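Local coordinates for protein PBP5 (Haemophilus influenzae, PDB 3A3J) that removes the C-terminal D-alanine from peptidoglycan precursors as a serine-type D-alanyl-D-alanine carboxypeptidase of the penicillin-binding protein family, at residues P5-A9 and Q10-L14; S150-D153 and M154-G158. One frame throughout, in Å; residues are numbered along the deposited sequence.

Contact 1: residues P5-A9 and Q10-L14; sequences PQITA and QTYVL
Ile7 lies over one face of the Tyr12 ring where the N-terminal loop turns into strand 11-16 of the five-stranded antiparallel sheet, at a classic beta bulge, where Gln10 and Thr11 together stand opposite the single residue Met230 of strand 224-232. The tight part of this local contact is a CH-pi interaction: Ile7 CG2 sits 3.9 Å from the centroid of the Tyr12 ring, 27° off the ring normal and displaced toward the rim. The branch point follows it across the same ring, with Ile7 CB 3.5 Å from Tyr12 CE2, while CG1 runs on toward CZ and the hydroxyl. Tyr12 CG is placed between its backbone N and carbonyl carbon (chi1 65°), a torsion that turns the ring back toward the preceding loop. Ala9 CB touches the ring more loosely and obliquely, 4.4 Å from Tyr12 CD2. Helix 235-252 completes the packing, since Leu245 and Glu241 meet Ile7 and Trp248 meets Pro5. The outer side is polar and looser: Gln10 is exposed, its side chain extended beyond CG, and its OE1 accepts a hydrogen bond from Gln32 NE2. At the far end of the ring a water joins loop and strand. It accepts from Ile7 N at 2.9 Å and is hydrogen-bonded to Tyr12 OH at 3.1 Å.

Contact 2: residues S150-D153 and M154-G158; sequences SARD and MAIIG
This is a local contact within the first turns of helix 151-164, where an N-cap serine starts a helix whose first turns are largely buried and pack against the five-stranded sheet of the carboxypeptidase domain. Ser150 occupies the cap: its OG accepts from Asp153 N at 3.1 Å, which satisfies an amide at the helix start. Ser150 O in turn receives Met154 N at 2.7 Å, the first i to i+4 bond of this series. The backbone N atoms of Ala155, Ile156 and Ile157 continue it onto the carbonyls of Ala151, Arg152 and Asp153. Ala151 and Ala155 set their methyls against Val228 of strand 224-232. Met154 bends at chi2 (-68°) and reaches Met230, Leu37 and Met40; its side chain lies near that of Lys202, the probable substrate-binding lysine, but does not touch it, the two side chains being about 7 Å apart. Around the helix, Asp153 OD2 is held by Thr134 OG1 and the backbone N of Asn133, and Arg152 NE forms a salt bridge with Asp29 OD1. The methylenes of Arg152 run beside the Ile156 side chain in the same direction, and Arg152 CD meets Ile156 CD1 at 4.0 Å.

Contacts 1 and 2 lie in the same domain, their centres about 14 Å apart, and strand 11-16 joins them. Contact 1 is the more peripheral, partly buried between the sheet and helix 235-252, whereas contact 2 is buried, its centre about 6 Å from the centre of the chain against about 18 Å for contact 1. They touch directly: Val13 CG1 lies 3.7 Å from Ala155 CB, and Thr11 packs beside Ala151. The strand thus presents Tyr12 to the loop, Leu14 to helix 235-252, and Thr11 and Val13 to helix 151-164. Their chemistry differs accordingly: an aromatic face and a water link the loop to the strand, while backbone bonding and a serine cap build the helix.

Contact 1: residues P5-A9 and Q10-L14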
ATOM      1  N   PRO A   5      16.676  -6.485  12.518  1.00 57.02           N
ATOM      2  CA  PRO A   5      17.008  -7.894  12.452  1.00 54.82           C
ATOM      3  C   PRO A   5      17.867  -8.164  11.242  1.00 52.71           C
ATOM      4  O   PRO A   5      18.017  -7.318  10.361  1.00 51.90           O
ATOM      5  CB  PRO A   5      15.640  -8.604  12.317  1.00 55.01           C
ATOM      6  CG  PRO A   5      14.607  -7.512  12.179  1.00 55.71           C
ATOM      7  CD  PRO A   5      15.371  -6.218  11.903  1.00 57.35           C
ATOM      8  N   GLN A   6      18.464  -9.337  11.235  1.00 51.24           N
ATOM      9  CA  GLN A   6      19.233  -9.781  10.111  1.00 50.56           C
ATOM     10  C   GLN A   6      18.304 -10.575   9.185  1.00 48.27           C
ATOM     11  O   GLN A   6      17.719 -11.562   9.601  1.00 48.37           O
ATOM     12  CB  GLN A   6      20.385 -10.631  10.609  1.00 50.89           C
ATOM     13  CG  GLN A   6      20.972 -11.482   9.537  1.00 55.40           C
ATOM     14  CD  GLN A   6      21.900 -10.694   8.651  1.00 60.69           C
ATOM     15  OE1 GLN A   6      21.927 -10.886   7.422  1.00 63.14           O
ATOM     16  NE2 GLN A   6      22.688  -9.798   9.264  1.00 61.68           N
ATOM     17  N   ILE A   7      18.190 -10.141   7.928  1.00 46.19           N
ATOM     18  CA  ILE A   7      17.114 -10.563   7.014  1.00 42.69           C
ATOM     19  C   ILE A   7      17.776 -11.162   5.818  1.00 42.06           C
ATOM     20  O   ILE A   7      18.696 -10.564   5.272  1.00 41.00           O
ATOM     21  CB  ILE A   7      16.331  -9.349   6.592  1.00 42.34           C
ATOM     22  CG1 ILE A   7      15.691  -8.744   7.841  1.00 40.77           C
ATOM     23  CG2 ILE A   7      15.233  -9.687   5.547  1.00 40.85           C
ATOM     24  CD1 ILE A   7      14.621  -9.661   8.461  1.00 38.90           C
ATOM     25  N   THR A   8      17.352 -12.355   5.432  1.00 40.70           N
ATOM     26  CA  THR A   8      17.883 -13.007   4.248  1.00 40.78           C
ATOM     27  C   THR A   8      17.063 -12.572   3.041  1.00 40.06           C
ATOM     28  O   THR A   8      16.003 -13.166   2.768  1.00 40.89           O
ATOM     29  CB  THR A   8      17.715 -14.511   4.433  1.00 41.14           C
ATOM     30  OG1 THR A   8      18.797 -14.986   5.207  1.00 43.97           O
ATOM     31  CG2 THR A   8      17.726 -15.259   3.151  1.00 42.35           C
ATOM     32  N   ALA A   9      17.489 -11.532   2.337  1.00 37.79           N
ATOM     33  CA  ALA A   9      16.714 -11.073   1.177  1.00 37.17           C
ATOM     34  C   ALA A   9      17.522 -10.042   0.461  1.00 36.09           C
ATOM     35  O   ALA A   9      18.265  -9.307   1.087  1.00 36.36           O
ATOM     36  CB  ALA A   9      15.419 -10.479   1.606  1.00 35.42           C
ATOM     37  N   GLN A  10      17.366  -9.944  -0.847  1.00 34.91           N
ATOM     38  CA  GLN A  10      18.184  -9.018  -1.596  1.00 33.80           C
ATOM     39  C   GLN A  10      17.766  -7.611  -1.252  1.00 33.25           C
ATOM     40  O   GLN A  10      18.602  -6.722  -1.174  1.00 34.47           O
ATOM     41  CB  GLN A  10      18.035  -9.272  -3.089  1.00 35.12           C
ATOM     42  CG  GLN A  10      18.581 -10.604  -3.576  1.00 36.41           C
ATOM     43  CD  GLN A  10      18.771 -10.594  -5.127  1.00 39.32           C
ATOM     44  OE1 GLN A  10      18.341  -9.669  -5.813  1.00 42.67           O
ATOM     45  NE2 GLN A  10      19.395 -11.625  -5.657  1.00 39.79           N
ATOM     46  N   THR A  11      16.479  -7.412  -0.970  1.00 30.74           N
ATOM     47  CA  THR A  11      15.912  -6.094  -0.835  1.00 29.47           C
ATOM     48  C   THR A  11      14.750  -6.292   0.100  1.00 28.93           C
ATOM     49  O   THR A  11      14.176  -7.374   0.078  1.00 28.86           O
ATOM     50  CB  THR A  11      15.289  -5.702  -2.226  1.00 30.27           C
ATOM     51  OG1 THR A  11      16.290  -5.179  -3.092  1.00 33.80           O
ATOM     52  CG2 THR A  11      14.178  -4.820  -2.109  1.00 25.68           C
ATOM     53  N   TYR A  12      14.378  -5.271   0.886  1.00 28.19           N
ATOM     54  CA  TYR A  12      13.211  -5.319   1.708  1.00 29.24           C
ATOM     55  C   TYR A  12      12.878  -3.991   2.344  1.00 30.12           C
ATOM     56  O   TYR A  12      13.712  -3.085   2.449  1.00 31.29           O
ATOM     57  CB  TYR A  12      13.404  -6.347   2.828  1.00 31.05           C
ATOM     58  CG  TYR A  12      14.498  -6.048   3.870  1.00 32.57           C
ATOM     59  CD1 TYR A  12      14.256  -5.232   4.986  1.00 35.01           C
ATOM     60  CD2 TYR A  12      15.723  -6.619   3.748  1.00 29.71           C
ATOM     61  CE1 TYR A  12      15.273  -5.007   5.959  1.00 35.08           C
ATOM     62  CE2 TYR A  12      16.673  -6.436   4.659  1.00 35.97           C
ATOM     63  CZ  TYR A  12      16.474  -5.645   5.764  1.00 37.41           C
ATOM     64  OH  TYR A  12      17.541  -5.500   6.619  1.00 41.50           O
ATOM     65  N   VAL A  13      11.667  -3.858   2.819  1.00 30.02           N
ATOM     66  CA  VAL A  13      11.331  -2.627   3.459  1.00 31.53           C
ATOM     67  C   VAL A  13      10.294  -3.026   4.490  1.00 30.94           C
ATOM     68  O   VAL A  13       9.563  -4.008   4.262  1.00 28.61           O
ATOM     69  CB  VAL A  13      10.726  -1.593   2.451  1.00 33.39           C
ATOM     70  CG1 VAL A  13       9.246  -1.753   2.369  1.00 32.78           C
ATOM     71  CG2 VAL A  13      10.978  -0.206   2.925  1.00 37.93           C
ATOM     72  N   LEU A  14      10.245  -2.309   5.626  1.00 29.46           N
ATOM     73  CA  LEU A  14       9.151  -2.468   6.559  1.00 29.21           C
ATOM     74  C   LEU A  14       8.633  -1.048   6.803  1.00 31.17           C
ATOM     75  O   LEU A  14       9.460  -0.122   6.955  1.00 31.82           O
ATOM     76  CB  LEU A  14       9.686  -2.993   7.904  1.00 29.14           C
ATOM     77  CG  LEU A  14       8.645  -3.067   9.061  1.00 28.23           C
ATOM     78  CD1 LEU A  14       7.544  -4.101   8.650  1.00 26.81           C
ATOM     79  CD2 LEU A  14       9.236  -3.512  10.429  1.00 30.05           C
TER
HETATM   80  O   HOH W   1      19.616  -7.738   7.203  1.00 45.96           O

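Contact 2: residues S150-D153 and M154-G158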
ATOM      1  N   SER A 150      10.160  -1.801  -6.990  1.00 27.22           N
ATOM      2  CA  SER A 150      11.098  -1.850  -5.847  1.00 26.26           C
ATOM      3  C   SER A 150      10.306  -2.121  -4.554  1.00 25.35           C
ATOM      4  O   SER A 150       9.055  -1.973  -4.506  1.00 26.17           O
ATOM      5  CB  SER A 150      11.846  -0.513  -5.766  1.00 25.91           C
ATOM      6  OG  SER A 150      10.952   0.417  -5.169  1.00 27.64           O
ATOM      7  N   ALA A 151      11.037  -2.462  -3.480  1.00 27.33           N
ATOM      8  CA  ALA A 151      10.427  -2.799  -2.216  1.00 26.49           C
ATOM      9  C   ALA A 151       9.603  -1.652  -1.724  1.00 26.16           C
ATOM     10  O   ALA A 151       8.463  -1.824  -1.291  1.00 27.20           O
ATOM     11  CB  ALA A 151      11.567  -3.172  -1.194  1.00 28.47           C
ATOM     12  N   ARG A 152      10.146  -0.436  -1.812  1.00 26.09           N
ATOM     13  CA  ARG A 152       9.404   0.745  -1.292  1.00 25.95           C
ATOM     14  C   ARG A 152       8.187   1.048  -2.162  1.00 25.18           C
ATOM     15  O   ARG A 152       7.111   1.394  -1.667  1.00 26.03           O
ATOM     16  CB  ARG A 152      10.334   2.013  -1.271  1.00 25.25           C
ATOM     17  CG  ARG A 152       9.647   3.233  -0.558  1.00 30.09           C
ATOM     18  CD  ARG A 152      10.119   4.569  -1.062  1.00 31.98           C
ATOM     19  NE  ARG A 152      11.574   4.655  -0.967  1.00 31.40           N
ATOM     20  CZ  ARG A 152      12.167   5.151   0.122  1.00 36.13           C
ATOM     21  NH1 ARG A 152      13.491   5.232   0.189  1.00 30.64           N
ATOM     22  NH2 ARG A 152      11.399   5.575   1.146  1.00 35.02           N
ATOM     23  N   ASP A 153       8.347   0.949  -3.484  1.00 25.51           N
ATOM     24  CA  ASP A 153       7.192   1.221  -4.417  1.00 25.70           C
ATOM     25  C   ASP A 153       6.086   0.193  -4.194  1.00 24.05           C
ATOM     26  O   ASP A 153       4.845   0.511  -4.105  1.00 24.04           O
ATOM     27  CB  ASP A 153       7.678   1.212  -5.869  1.00 26.07           C
ATOM     28  CG  ASP A 153       8.439   2.507  -6.237  1.00 29.98           C
ATOM     29  OD1 ASP A 153       8.577   3.376  -5.321  1.00 28.16           O
ATOM     30  OD2 ASP A 153       8.866   2.635  -7.425  1.00 24.23           O
ATOM     31  N   MET A 154       6.525  -1.042  -3.975  1.00 23.65           N
ATOM     32  CA  MET A 154       5.470  -2.097  -3.653  1.00 23.90           C
ATOM     33  C   MET A 154       4.852  -1.871  -2.282  1.00 22.55           C
ATOM     34  O   MET A 154       3.676  -2.139  -2.070  1.00 23.61           O
ATOM     35  CB  MET A 154       6.079  -3.537  -3.824  1.00 24.11           C
ATOM     36  CG  MET A 154       6.179  -3.952  -5.348  1.00 20.85           C
ATOM     37  SD  MET A 154       4.494  -4.113  -5.845  1.00 29.10           S
ATOM     38  CE  MET A 154       4.717  -4.116  -7.584  1.00 27.04           C
ATOM     39  N   ALA A 155       5.620  -1.348  -1.321  1.00 22.71           N
ATOM     40  CA  ALA A 155       4.945  -0.987  -0.043  1.00 23.33           C
ATOM     41  C   ALA A 155       3.937   0.112  -0.290  1.00 22.81           C
ATOM     42  O   ALA A 155       2.813   0.121   0.255  1.00 23.49           O
ATOM     43  CB  ALA A 155       6.001  -0.567   1.082  1.00 22.24           C
ATOM     44  N   ILE A 156       4.332   1.082  -1.117  1.00 24.84           N
ATOM     45  CA  ILE A 156       3.401   2.225  -1.387  1.00 24.10           C
ATOM     46  C   ILE A 156       2.153   1.736  -2.090  1.00 21.04           C
ATOM     47  O   ILE A 156       1.000   2.062  -1.706  1.00 20.05           O
ATOM     48  CB  ILE A 156       4.141   3.393  -2.152  1.00 25.93           C
ATOM     49  CG1 ILE A 156       5.198   4.035  -1.246  1.00 27.43           C
ATOM     50  CG2 ILE A 156       3.110   4.448  -2.623  1.00 28.14           C
ATOM     51  CD1 ILE A 156       6.264   4.807  -1.966  1.00 30.37           C
ATOM     52  N   ILE A 157       2.343   0.818  -3.035  1.00 22.29           N
ATOM     53  CA  ILE A 157       1.161   0.261  -3.800  1.00 22.48           C
ATOM     54  C   ILE A 157       0.281  -0.501  -2.868  1.00 21.26           C
ATOM     55  O   ILE A 157      -0.953  -0.366  -2.880  1.00 21.85           O
ATOM     56  CB  ILE A 157       1.585  -0.696  -5.038  1.00 24.08           C
ATOM     57  CG1 ILE A 157       2.349   0.129  -6.078  1.00 25.43           C
ATOM     58  CG2 ILE A 157       0.356  -1.395  -5.588  1.00 23.96           C
ATOM     59  CD1 ILE A 157       3.232  -0.619  -7.092  1.00 27.28           C
ATOM     60  N   GLY A 158       0.883  -1.292  -1.987  1.00 23.12           N
ATOM     61  CA  GLY A 158      -0.029  -2.124  -1.097  1.00 22.64           C
ATOM     62  C   GLY A 158      -0.736  -1.160  -0.143  1.00 23.62           C
ATOM     63  O   GLY A 158      -1.904  -1.338   0.194  1.00 24.01           O
TER